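Long-range contacts in tropomodulin (Caenorhabditis elegans, PDB 1PGV), which probably caps the pointed end of actin filaments, holding their length and dynamics steady, and is represented here by its C-terminal domain: residues N50-S55 with L77-I82; D148-I153 with R172-E177; A65-K70 with I91-T96. One frame throughout, in Å; residues are numbered along the deposited sequence.

Interaction 1: residues N50-S55 with L77-I82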
ATOM      1  N   ASN A  50      -9.872  -2.212 -11.475  1.00 31.01           N
ATOM      2  CA  ASN A  50     -10.959  -1.884 -12.394  1.00 31.57           C
ATOM      3  C   ASN A  50     -12.332  -2.464 -12.064  1.00 32.64           C
ATOM      4  O   ASN A  50     -13.256  -2.350 -12.866  1.00 31.41           O
ATOM      5  CB  ASN A  50     -10.570  -2.293 -13.814  1.00 31.84           C
ATOM      6  CG  ASN A  50      -9.189  -1.813 -14.194  1.00 32.11           C
ATOM      7  OD1 ASN A  50      -8.902  -0.614 -14.160  1.00 32.90           O
ATOM      8  ND2 ASN A  50      -8.317  -2.750 -14.555  1.00 33.31           N
ATOM      9  N   MET A  51     -12.473  -3.077 -10.894  1.00 33.35           N
ATOM     10  CA  MET A  51     -13.756  -3.648 -10.498  1.00 35.75           C
ATOM     11  C   MET A  51     -14.574  -2.635  -9.694  1.00 37.56           C
ATOM     12  O   MET A  51     -14.648  -2.710  -8.468  1.00 38.78           O
ATOM     13  CB  MET A  51     -13.536  -4.927  -9.682  1.00 34.50           C
ATOM     14  CG  MET A  51     -12.895  -6.055 -10.482  1.00 35.14           C
ATOM     15  SD  MET A  51     -12.719  -7.597  -9.559  1.00 34.61           S
ATOM     16  CE  MET A  51     -14.329  -8.344  -9.827  1.00 36.38           C
ATOM     17  N   LYS A  52     -15.190  -1.691 -10.398  1.00 39.00           N
ATOM     18  CA  LYS A  52     -15.995  -0.650  -9.764  1.00 40.58           C
ATOM     19  C   LYS A  52     -17.404  -1.131  -9.423  1.00 42.39           C
ATOM     20  O   LYS A  52     -18.133  -0.471  -8.681  1.00 42.72           O
ATOM     21  CB  LYS A  52     -16.076   0.567 -10.686  1.00 40.45           C
ATOM     22  CG  LYS A  52     -14.726   1.181 -11.006  1.00 38.84           C
ATOM     23  CD  LYS A  52     -14.846   2.316 -12.005  1.00 39.93           C
ATOM     24  CE  LYS A  52     -13.509   3.009 -12.202  1.00 38.77           C
ATOM     25  NZ  LYS A  52     -13.579   4.125 -13.183  1.00 40.14           N
ATOM     26  N   ARG A  53     -17.774  -2.285  -9.971  1.00 44.05           N
ATOM     27  CA  ARG A  53     -19.089  -2.879  -9.753  1.00 46.12           C
ATOM     28  C   ARG A  53     -19.269  -3.379  -8.323  1.00 46.31           C
ATOM     29  O   ARG A  53     -20.342  -3.242  -7.737  1.00 46.60           O
ATOM     30  CB  ARG A  53     -19.287  -4.062 -10.703  1.00 48.35           C
ATOM     31  CG  ARG A  53     -18.257  -5.164 -10.482  1.00 51.54           C
ATOM     32  CD  ARG A  53     -18.820  -6.547 -10.762  1.00 53.39           C
ATOM     33  NE  ARG A  53     -17.919  -7.589 -10.270  1.00 55.63           N
ATOM     34  CZ  ARG A  53     -18.171  -8.894 -10.335  1.00 55.61           C
ATOM     35  NH1 ARG A  53     -19.301  -9.327 -10.878  1.00 56.31           N
ATOM     36  NH2 ARG A  53     -17.292  -9.765  -9.853  1.00 56.03           N
ATOM     37  N   VAL A  54     -18.215  -3.972  -7.775  1.00 45.84           N
ATOM     38  CA  VAL A  54     -18.254  -4.519  -6.427  1.00 45.58           C
ATOM     39  C   VAL A  54     -18.812  -3.534  -5.410  1.00 45.67           C
ATOM     40  O   VAL A  54     -18.386  -2.378  -5.351  1.00 45.26           O
ATOM     41  CB  VAL A  54     -16.846  -4.961  -5.972  1.00 45.41           C
ATOM     42  CG1 VAL A  54     -16.922  -5.623  -4.604  1.00 45.05           C
ATOM     43  CG2 VAL A  54     -16.248  -5.914  -6.995  1.00 45.85           C
ATOM     44  N   SER A  55     -19.773  -3.992  -4.613  1.00 45.75           N
ATOM     45  CA  SER A  55     -20.365  -3.139  -3.595  1.00 45.42           C
ATOM     46  C   SER A  55     -19.260  -2.764  -2.621  1.00 45.38           C
ATOM     47  O   SER A  55     -18.339  -3.547  -2.384  1.00 45.39           O
ATOM     48  CB  SER A  55     -21.489  -3.872  -2.859  1.00 45.40           C
ATOM     49  OG  SER A  55     -20.987  -4.967  -2.117  1.00 46.14           O
ATOM     50  N   LEU A  77      -6.034  -2.730  -5.772  1.00 21.52           N
ATOM     51  CA  LEU A  77      -7.398  -2.220  -5.871  1.00 23.70           C
ATOM     52  C   LEU A  77      -7.381  -0.937  -6.688  1.00 23.11           C
ATOM     53  O   LEU A  77      -8.099   0.017  -6.377  1.00 24.55           O
ATOM     54  CB  LEU A  77      -7.968  -1.900  -4.486  1.00 24.79           C
ATOM     55  CG  LEU A  77      -7.769  -2.861  -3.319  1.00 26.70           C
ATOM     56  CD1 LEU A  77      -6.334  -2.760  -2.811  1.00 26.19           C
ATOM     57  CD2 LEU A  77      -8.745  -2.500  -2.200  1.00 26.90           C
ATOM     58  N   ALA A  78      -6.552  -0.908  -7.723  1.00 23.05           N
ATOM     59  CA  ALA A  78      -6.446   0.268  -8.572  1.00 23.48           C
ATOM     60  C   ALA A  78      -7.729   0.492  -9.360  1.00 23.92           C
ATOM     61  O   ALA A  78      -8.373  -0.455  -9.806  1.00 23.42           O
ATOM     62  CB  ALA A  78      -5.270   0.121  -9.534  1.00 22.85           C
ATOM     63  N   ASN A  79      -8.096   1.757  -9.518  1.00 24.11           N
ATOM     64  CA  ASN A  79      -9.285   2.117 -10.273  1.00 26.01           C
ATOM     65  C   ASN A  79     -10.522   1.305  -9.892  1.00 26.07           C
ATOM     66  O   ASN A  79     -11.135   0.654 -10.740  1.00 27.83           O
ATOM     67  CB  ASN A  79      -8.996   1.968 -11.767  1.00 26.50           C
ATOM     68  CG  ASN A  79     -10.084   2.559 -12.634  1.00 28.45           C
ATOM     69  OD1 ASN A  79     -10.526   3.690 -12.411  1.00 28.11           O
ATOM     70  ND2 ASN A  79     -10.512   1.806 -13.643  1.00 28.14           N
ATOM     71  N   THR A  80     -10.879   1.338  -8.611  1.00 24.90           N
ATOM     72  CA  THR A  80     -12.060   0.636  -8.121  1.00 24.56           C
ATOM     73  C   THR A  80     -13.030   1.662  -7.540  1.00 23.85           C
ATOM     74  O   THR A  80     -13.998   1.306  -6.871  1.00 25.15           O
ATOM     75  CB  THR A  80     -11.709  -0.382  -7.021  1.00 25.09           C
ATOM     76  OG1 THR A  80     -10.932   0.261  -6.004  1.00 23.67           O
ATOM     77  CG2 THR A  80     -10.918  -1.549  -7.605  1.00 24.34           C
ATOM     78  N   ALA A  81     -12.744   2.934  -7.796  1.00 24.50           N
ATOM     79  CA  ALA A  81     -13.573   4.039  -7.325  1.00 24.09           C
ATOM     80  C   ALA A  81     -13.797   4.022  -5.815  1.00 25.30           C
ATOM     81  O   ALA A  81     -14.874   4.378  -5.343  1.00 25.59           O
ATOM     82  CB  ALA A  81     -14.920   4.026  -8.054  1.00 24.49           C
ATOM     83  N   ILE A  82     -12.786   3.609  -5.054  1.00 24.92           N
ATOM     84  CA  ILE A  82     -12.925   3.581  -3.603  1.00 23.40           C
ATOM     85  C   ILE A  82     -12.513   4.923  -3.006  1.00 22.75           C
ATOM     86  O   ILE A  82     -11.722   5.657  -3.594  1.00 21.83           O
ATOM     87  CB  ILE A  82     -12.072   2.466  -2.965  1.00 23.97           C
ATOM     88  CG1 ILE A  82     -10.616   2.593  -3.418  1.00 22.42           C
ATOM     89  CG2 ILE A  82     -12.646   1.103  -3.334  1.00 24.90           C
ATOM     90  CD1 ILE A  82      -9.675   1.634  -2.711  1.00 24.02           C
TER

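Interaction 2: residues D148-I153 with R172-E177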
ATOM      1  N   ASP A 148       5.166  14.662   5.964  1.00 15.18           N
ATOM      2  CA  ASP A 148       4.837  13.461   6.725  1.00 14.36           C
ATOM      3  C   ASP A 148       5.411  12.261   5.960  1.00 14.75           C
ATOM      4  O   ASP A 148       6.196  11.468   6.495  1.00 15.14           O
ATOM      5  CB  ASP A 148       3.315  13.321   6.811  1.00 13.26           C
ATOM      6  CG  ASP A 148       2.868  12.121   7.626  1.00 15.66           C
ATOM      7  OD1 ASP A 148       3.573  11.081   7.637  1.00 16.34           O
ATOM      8  OD2 ASP A 148       1.783  12.204   8.245  1.00 14.36           O
ATOM      9  N   MET A 149       5.008  12.156   4.700  1.00 13.70           N
ATOM     10  CA  MET A 149       5.431  11.058   3.826  1.00 14.28           C
ATOM     11  C   MET A 149       6.937  10.921   3.654  1.00 14.19           C
ATOM     12  O   MET A 149       7.479   9.804   3.696  1.00 14.36           O
ATOM     13  CB  MET A 149       4.800  11.218   2.448  1.00 13.86           C
ATOM     14  CG  MET A 149       3.296  11.060   2.424  1.00 16.69           C
ATOM     15  SD  MET A 149       2.686  11.117   0.744  1.00 16.11           S
ATOM     16  CE  MET A 149       1.090  10.328   0.960  1.00 14.70           C
ATOM     17  N   MET A 150       7.625  12.039   3.439  1.00 14.54           N
ATOM     18  CA  MET A 150       9.065  11.963   3.245  1.00 13.12           C
ATOM     19  C   MET A 150       9.781  11.445   4.479  1.00 14.03           C
ATOM     20  O   MET A 150      10.762  10.711   4.363  1.00 14.30           O
ATOM     21  CB  MET A 150       9.640  13.319   2.822  1.00 17.54           C
ATOM     22  CG  MET A 150       9.576  14.414   3.864  1.00 20.17           C
ATOM     23  SD  MET A 150      10.472  15.874   3.269  1.00 25.62           S
ATOM     24  CE  MET A 150      11.039  16.567   4.838  1.00 24.54           C
ATOM     25  N   MET A 151       9.296  11.805   5.665  1.00 14.42           N
ATOM     26  CA  MET A 151       9.934  11.326   6.883  1.00 13.49           C
ATOM     27  C   MET A 151       9.605   9.859   7.146  1.00 14.86           C
ATOM     28  O   MET A 151      10.456   9.100   7.624  1.00 14.39           O
ATOM     29  CB  MET A 151       9.516  12.176   8.083  1.00 15.52           C
ATOM     30  CG  MET A 151       9.970  13.629   7.971  1.00 20.62           C
ATOM     31  SD  MET A 151      11.720  13.782   7.519  1.00 22.13           S
ATOM     32  CE  MET A 151      12.494  13.387   9.056  1.00 23.70           C
ATOM     33  N   ALA A 152       8.374   9.463   6.840  1.00 13.70           N
ATOM     34  CA  ALA A 152       7.939   8.082   7.037  1.00 15.99           C
ATOM     35  C   ALA A 152       8.737   7.161   6.124  1.00 16.99           C
ATOM     36  O   ALA A 152       9.205   6.101   6.545  1.00 14.79           O
ATOM     37  CB  ALA A 152       6.460   7.943   6.723  1.00 16.18           C
ATOM     38  N   ILE A 153       8.874   7.576   4.873  1.00 14.97           N
ATOM     39  CA  ILE A 153       9.611   6.796   3.883  1.00 15.34           C
ATOM     40  C   ILE A 153      11.089   6.694   4.258  1.00 15.23           C
ATOM     41  O   ILE A 153      11.700   5.627   4.159  1.00 17.38           O
ATOM     42  CB  ILE A 153       9.470   7.432   2.489  1.00 13.40           C
ATOM     43  CG1 ILE A 153       8.019   7.306   2.013  1.00 16.19           C
ATOM     44  CG2 ILE A 153      10.425   6.763   1.504  1.00 16.14           C
ATOM     45  CD1 ILE A 153       7.697   8.097   0.752  1.00 17.83           C
ATOM     46  N   ARG A 172      11.103  15.073  -2.649  1.00 17.21           N
ATOM     47  CA  ARG A 172      11.547  14.295  -3.806  1.00 21.40           C
ATOM     48  C   ARG A 172      12.960  13.747  -3.589  1.00 21.31           C
ATOM     49  O   ARG A 172      13.216  12.556  -3.798  1.00 20.59           O
ATOM     50  CB  ARG A 172      11.508  15.163  -5.067  1.00 23.89           C
ATOM     51  CG  ARG A 172      10.115  15.673  -5.411  1.00 31.12           C
ATOM     52  CD  ARG A 172      10.107  16.506  -6.685  1.00 37.65           C
ATOM     53  NE  ARG A 172      10.548  15.731  -7.839  1.00 41.68           N
ATOM     54  CZ  ARG A 172      10.492  16.162  -9.092  1.00 44.31           C
ATOM     55  NH1 ARG A 172      10.007  17.370  -9.360  1.00 46.15           N
ATOM     56  NH2 ARG A 172      10.924  15.388 -10.078  1.00 45.84           N
ATOM     57  N   HIS A 173      13.867  14.621  -3.156  1.00 22.77           N
ATOM     58  CA  HIS A 173      15.254  14.244  -2.901  1.00 25.18           C
ATOM     59  C   HIS A 173      15.402  13.223  -1.774  1.00 23.87           C
ATOM     60  O   HIS A 173      16.070  12.198  -1.939  1.00 23.59           O
ATOM     61  CB  HIS A 173      16.083  15.489  -2.566  1.00 29.46           C
ATOM     62  CG  HIS A 173      17.484  15.186  -2.130  1.00 35.15           C
ATOM     63  ND1 HIS A 173      18.432  14.651  -2.978  1.00 38.27           N
ATOM     64  CD2 HIS A 173      18.096  15.338  -0.932  1.00 37.44           C
ATOM     65  CE1 HIS A 173      19.566  14.489  -2.321  1.00 38.36           C
ATOM     66  NE2 HIS A 173      19.389  14.897  -1.076  1.00 39.15           N
ATOM     67  N   ARG A 174      14.786  13.494  -0.628  1.00 22.24           N
ATOM     68  CA  ARG A 174      14.896  12.576   0.497  1.00 22.55           C
ATOM     69  C   ARG A 174      14.246  11.225   0.207  1.00 20.26           C
ATOM     70  O   ARG A 174      14.741  10.181   0.638  1.00 20.28           O
ATOM     71  CB  ARG A 174      14.311  13.219   1.757  1.00 26.04           C
ATOM     72  CG  ARG A 174      15.055  14.493   2.139  1.00 29.22           C
ATOM     73  CD  ARG A 174      14.526  15.150   3.400  1.00 32.81           C
ATOM     74  NE  ARG A 174      14.869  14.413   4.609  1.00 32.71           N
ATOM     75  CZ  ARG A 174      14.881  14.952   5.823  1.00 33.75           C
ATOM     76  NH1 ARG A 174      14.571  16.233   5.982  1.00 33.98           N
ATOM     77  NH2 ARG A 174      15.197  14.214   6.876  1.00 34.86           N
ATOM     78  N   VAL A 175      13.146  11.237  -0.537  1.00 18.70           N
ATOM     79  CA  VAL A 175      12.468   9.996  -0.881  1.00 16.96           C
ATOM     80  C   VAL A 175      13.340   9.191  -1.847  1.00 17.36           C
ATOM     81  O   VAL A 175      13.585   8.005  -1.623  1.00 15.56           O
ATOM     82  CB  VAL A 175      11.088  10.279  -1.502  1.00 17.13           C
ATOM     83  CG1 VAL A 175      10.525   9.025  -2.157  1.00 17.15           C
ATOM     84  CG2 VAL A 175      10.135  10.739  -0.398  1.00 15.47           C
ATOM     85  N   SER A 176      13.819   9.837  -2.904  1.00 18.79           N
ATOM     86  CA  SER A 176      14.676   9.158  -3.875  1.00 20.01           C
ATOM     87  C   SER A 176      15.897   8.547  -3.181  1.00 20.19           C
ATOM     88  O   SER A 176      16.245   7.388  -3.423  1.00 20.09           O
ATOM     89  CB  SER A 176      15.128  10.135  -4.959  1.00 24.11           C
ATOM     90  OG  SER A 176      15.910  11.179  -4.407  1.00 29.79           O
ATOM     91  N   GLU A 177      16.547   9.318  -2.314  1.00 19.90           N
ATOM     92  CA  GLU A 177      17.717   8.819  -1.597  1.00 21.43           C
ATOM     93  C   GLU A 177      17.394   7.607  -0.732  1.00 20.10           C
ATOM     94  O   GLU A 177      18.154   6.632  -0.697  1.00 18.53           O
ATOM     95  CB  GLU A 177      18.315   9.921  -0.721  1.00 23.27           C
ATOM     96  CG  GLU A 177      19.010  11.000  -1.516  1.00 30.91           C
ATOM     97  CD  GLU A 177      20.184  10.454  -2.295  1.00 34.70           C
ATOM     98  OE1 GLU A 177      21.111   9.914  -1.656  1.00 38.17           O
ATOM     99  OE2 GLU A 177      20.179  10.556  -3.540  1.00 39.40           O
TER

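Interaction 3: residues A65-K70 with I91-T96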
ATOM      1  N   ALA A  65     -10.833  -9.152   5.424  1.00 25.90           N
ATOM      2  CA  ALA A  65     -10.465 -10.559   5.294  1.00 24.81           C
ATOM      3  C   ALA A  65      -8.953 -10.697   5.120  1.00 24.31           C
ATOM      4  O   ALA A  65      -8.321 -11.564   5.730  1.00 23.32           O
ATOM      5  CB  ALA A  65     -11.184 -11.171   4.104  1.00 26.27           C
ATOM      6  N   ALA A  66      -8.379  -9.832   4.290  1.00 23.16           N
ATOM      7  CA  ALA A  66      -6.943  -9.853   4.024  1.00 23.02           C
ATOM      8  C   ALA A  66      -6.106  -9.764   5.299  1.00 21.96           C
ATOM      9  O   ALA A  66      -4.968 -10.241   5.334  1.00 21.54           O
ATOM     10  CB  ALA A  66      -6.577  -8.718   3.075  1.00 21.71           C
ATOM     11  N   CYS A  67      -6.662  -9.156   6.345  1.00 22.65           N
ATOM     12  CA  CYS A  67      -5.946  -9.018   7.612  1.00 24.01           C
ATOM     13  C   CYS A  67      -5.687 -10.356   8.292  1.00 25.37           C
ATOM     14  O   CYS A  67      -4.773 -10.477   9.103  1.00 26.21           O
ATOM     15  CB  CYS A  67      -6.726  -8.122   8.577  1.00 25.59           C
ATOM     16  SG  CYS A  67      -6.857  -6.414   8.040  1.00 26.85           S
ATOM     17  N   ASN A  68      -6.497 -11.357   7.960  1.00 26.47           N
ATOM     18  CA  ASN A  68      -6.352 -12.683   8.553  1.00 27.87           C
ATOM     19  C   ASN A  68      -5.338 -13.567   7.834  1.00 27.78           C
ATOM     20  O   ASN A  68      -4.981 -14.641   8.324  1.00 27.13           O
ATOM     21  CB  ASN A  68      -7.711 -13.377   8.580  1.00 30.58           C
ATOM     22  CG  ASN A  68      -8.740 -12.591   9.362  1.00 33.60           C
ATOM     23  OD1 ASN A  68      -8.572 -12.353  10.556  1.00 36.15           O
ATOM     24  ND2 ASN A  68      -9.806 -12.174   8.689  1.00 35.15           N
ATOM     25  N   SER A  69      -4.868 -13.111   6.678  1.00 25.10           N
ATOM     26  CA  SER A  69      -3.900 -13.878   5.901  1.00 23.19           C
ATOM     27  C   SER A  69      -2.447 -13.510   6.173  1.00 24.53           C
ATOM     28  O   SER A  69      -2.074 -12.338   6.124  1.00 23.85           O
ATOM     29  CB  SER A  69      -4.175 -13.714   4.408  1.00 23.44           C
ATOM     30  OG  SER A  69      -3.089 -14.217   3.645  1.00 23.58           O
ATOM     31  N   LYS A  70      -1.625 -14.515   6.453  1.00 24.08           N
ATOM     32  CA  LYS A  70      -0.211 -14.274   6.690  1.00 25.88           C
ATOM     33  C   LYS A  70       0.549 -14.706   5.444  1.00 24.81           C
ATOM     34  O   LYS A  70       1.766 -14.869   5.468  1.00 25.96           O
ATOM     35  CB  LYS A  70       0.278 -15.058   7.912  1.00 28.91           C
ATOM     36  CG  LYS A  70       0.020 -16.553   7.861  1.00 32.13           C
ATOM     37  CD  LYS A  70       0.556 -17.228   9.119  1.00 36.30           C
ATOM     38  CE  LYS A  70       0.164 -18.695   9.180  1.00 37.86           C
ATOM     39  NZ  LYS A  70       0.674 -19.462   8.008  1.00 41.14           N
ATOM     40  N   ILE A  91      -5.426   0.381   6.864  1.00 19.03           N
ATOM     41  CA  ILE A  91      -4.506   0.712   7.936  1.00 18.15           C
ATOM     42  C   ILE A  91      -4.235  -0.534   8.772  1.00 17.62           C
ATOM     43  O   ILE A  91      -3.084  -0.851   9.053  1.00 16.11           O
ATOM     44  CB  ILE A  91      -5.067   1.828   8.853  1.00 19.87           C
ATOM     45  CG1 ILE A  91      -5.134   3.143   8.072  1.00 20.06           C
ATOM     46  CG2 ILE A  91      -4.175   1.987  10.083  1.00 19.88           C
ATOM     47  CD1 ILE A  91      -5.796   4.286   8.829  1.00 24.60           C
ATOM     48  N   GLU A  92      -5.290  -1.245   9.166  1.00 18.50           N
ATOM     49  CA  GLU A  92      -5.120  -2.448   9.972  1.00 18.90           C
ATOM     50  C   GLU A  92      -4.331  -3.502   9.193  1.00 19.24           C
ATOM     51  O   GLU A  92      -3.428  -4.143   9.736  1.00 18.62           O
ATOM     52  CB  GLU A  92      -6.472  -3.040  10.375  1.00 22.12           C
ATOM     53  CG  GLU A  92      -6.354  -4.107  11.453  1.00 27.39           C
ATOM     54  CD  GLU A  92      -7.637  -4.888  11.667  1.00 32.29           C
ATOM     55  OE1 GLU A  92      -8.728  -4.290  11.556  1.00 33.86           O
ATOM     56  OE2 GLU A  92      -7.553  -6.100  11.961  1.00 35.08           O
ATOM     57  N   LEU A  93      -4.679  -3.669   7.922  1.00 19.35           N
ATOM     58  CA  LEU A  93      -4.000  -4.650   7.069  1.00 18.99           C
ATOM     59  C   LEU A  93      -2.497  -4.400   7.010  1.00 19.07           C
ATOM     60  O   LEU A  93      -1.689  -5.305   7.260  1.00 18.93           O
ATOM     61  CB  LEU A  93      -4.570  -4.605   5.649  1.00 19.70           C
ATOM     62  CG  LEU A  93      -3.846  -5.516   4.649  1.00 19.53           C
ATOM     63  CD1 LEU A  93      -3.956  -6.950   5.121  1.00 19.61           C
ATOM     64  CD2 LEU A  93      -4.439  -5.357   3.260  1.00 20.76           C
ATOM     65  N   ILE A  94      -2.124  -3.167   6.677  1.00 18.26           N
ATOM     66  CA  ILE A  94      -0.721  -2.790   6.574  1.00 16.46           C
ATOM     67  C   ILE A  94       0.029  -2.975   7.886  1.00 17.13           C
ATOM     68  O   ILE A  94       1.130  -3.525   7.906  1.00 16.37           O
ATOM     69  CB  ILE A  94      -0.584  -1.315   6.109  1.00 15.80           C
ATOM     70  CG1 ILE A  94      -1.183  -1.165   4.711  1.00 15.16           C
ATOM     71  CG2 ILE A  94       0.881  -0.882   6.119  1.00 18.53           C
ATOM     72  CD1 ILE A  94      -1.252   0.276   4.211  1.00 15.97           C
ATOM     73  N   GLU A  95      -0.560  -2.517   8.989  1.00 17.05           N
ATOM     74  CA  GLU A  95       0.105  -2.638  10.280  1.00 18.53           C
ATOM     75  C   GLU A  95       0.172  -4.060  10.821  1.00 19.75           C
ATOM     76  O   GLU A  95       1.000  -4.356  11.680  1.00 21.29           O
ATOM     77  CB  GLU A  95      -0.577  -1.732  11.311  1.00 19.81           C
ATOM     78  CG  GLU A  95      -0.453  -0.259  10.978  1.00 20.44           C
ATOM     79  CD  GLU A  95      -1.073   0.637  12.035  1.00 24.45           C
ATOM     80  OE1 GLU A  95      -1.530   0.111  13.072  1.00 24.53           O
ATOM     81  OE2 GLU A  95      -1.095   1.865  11.822  1.00 24.79           O
ATOM     82  N   THR A  96      -0.684  -4.939  10.307  1.00 19.12           N
ATOM     83  CA  THR A  96      -0.736  -6.321  10.771  1.00 22.43           C
ATOM     84  C   THR A  96       0.031  -7.331   9.917  1.00 21.11           C
ATOM     85  O   THR A  96       0.675  -8.240  10.448  1.00 19.55           O
ATOM     86  CB  THR A  96      -2.195  -6.820  10.851  1.00 23.34           C
ATOM     87  OG1 THR A  96      -2.921  -6.037  11.806  1.00 30.02           O
ATOM     88  CG2 THR A  96      -2.239  -8.288  11.271  1.00 29.03           C
TER

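Interaction 1: residues N50-S55 with L77-I82
Asn50 and Asn79 meet amide to amide across two loops, which follow the adjacent parallel strands 45-47 and 74-76 and precede helices 56-66 and 84-87. ND2 of Asn79 gives its hydrogen to OD1 of Asn50 at 3.0 Å, landing on a lone pair in the carbonyl plane, with the acceptor also close to the plane of the donor amide. The side chains cross at about a right angle, and the amide planes stand 66° apart. CG of Asn79 lies anti to its backbone N (chi1 -169°), on the way to Asn50. The backbones join as well: Asn50 N donates to Ala78 O at 2.8 Å, and Asn50 CA makes a CH...O contact with Asn79 O at 3.0 Å. Both asparagines have positive phi, a conformation this residue tolerates well. Lys52, extended beyond CG, reaches past Asn79, its CE 3.1 Å from Asn79 OD1, while Lys52 CG rests on Ala81 CB at 4.1 Å. Thr80 turns OG1 back to Leu77 O (2.9 Å); its methyl CG2 faces Met51 N at 3.9 Å. The contact is thus mainly polar, joined by one side-chain and one backbone hydrogen bond, and the nearby positive charge of Lys52 would probably favour OD1 rather than ND2 on that side.

Interaction 2: residues D148-I153 with R172-E177
Met150 and Ile153 of one helix pack against Val175 of the next in a buried, nearly parallel helix-helix contact between helices 143-155 and 169-190, with Arg174 reaching the ends of Met150 and Met151 at its margin. The short axes approach to 8.9 Å and diverge by 21°. At the apolar centre, Val175 CG2 sits 3.8 Å from Ile153 CD1 and 4.2 Å from Met150 CB; beta-branched Ile153 and Val175 present methyls that can pack closely between the helices. Arg174 suits its place because its long chain is apolar as far as CD and charged at the end. The chain bends at chi3 (72°), which sets NE; the guanidinium beyond it meets the ends of the methionines. Met151 SD lies over one face, offset toward the rim and 3.6 Å from Arg174 NH2, and Met150 CE comes obliquely to 3.7 Å from Arg174 NH1. Salt bridges from NH2 to Glu154 and from NH1 to Glu170 hold the flat group at both terminal nitrogens. An alanine here would probably leave Glu154 and Glu170 without their mate and open a gap beside Met150 and Met151. Helices side by side in one direction, behind a parallel sheet, characterise the leucine-rich-repeat fold of the tropomodulin C-terminal domain.

Interaction 3: residues A65-K70 with I91-T96
Ala66 and Cys67 carry the first segment's side of this contact, meeting Leu93, Glu92 and Thr96 of helix 90-96. Just before them, Ala65 turns away from that helix and packs on Leu36 and Arg37 of helix 29-37; its carbonyl takes the bond from Asn68 N at 2.9 Å. Ala66 points its methyl toward the other segment, where Leu93 receives it in the fork of its two methyls: Ala66 CB is 3.8 Å from Leu93 CD1 and only slightly farther from CD2. CD1 also comes to 3.4 Å from Ala66 O; the small alanine side chain probably allows this approach. CG of Leu93 is anti to its own backbone N (chi1 175°), which carries the branch toward the alanine.

Cys67 follows with its sulfur. SG is anti to the carbonyl carbon (chi1 -66°) and rests on the helix backbone, 3.5 Å from Leu93 CA. The extended Glu92 passes alongside it, and its carboxylate oxygen OE2 lies 4.0 Å from Cys67 SG. A cysteine thiol is compact enough for this fit against main chain and side chain. The backbone carbonyl of Cys67 meets a methyl, Cys67 O lying 4.0 Å from Thr96 CG2, while Thr96 OG1 turns back to bond Glu92 O in its own helix at 2.9 Å.

Cys67 itself lies within a type I turn from Ala66 to Ser69, through which the chain leaves the contact, closed by Ser69 N on Ala66 O at 3.2 Å. Buried Ser69 accepts the backbone N of both His71 and Ile72 on its OG, and Lys70 N bonds Asp39. The contact therefore sits where helix 56-66 gives way to the turn leading to strand 74-76: helix 29-37 lies against Ala65 and Ala66, and helix 112-121 packs on Ile91 and Ile94.

From the N terminus, the chain leaves strand 45-47 through residues 50-55, runs through helix 56-66 and turns at 65-70 into strand 74-76, whose exit loop 77-82 closes interaction 1. Residues 91-96 then close interaction 3 back onto 65-70. The two loops therefore cross, sharing strand 74-76: interaction 1 joins the loops after successive strands, and interaction 3 ties the end of helix 56-66 to helix 90-96. Their centres are 19 Å apart, without touching. Interaction 2 follows in series, closing a loop around strand 161-163 and pairing helices 143-155 and 169-190. It lies on the opposite side of the chain's centre from both others, toward the other end of the parallel sheet.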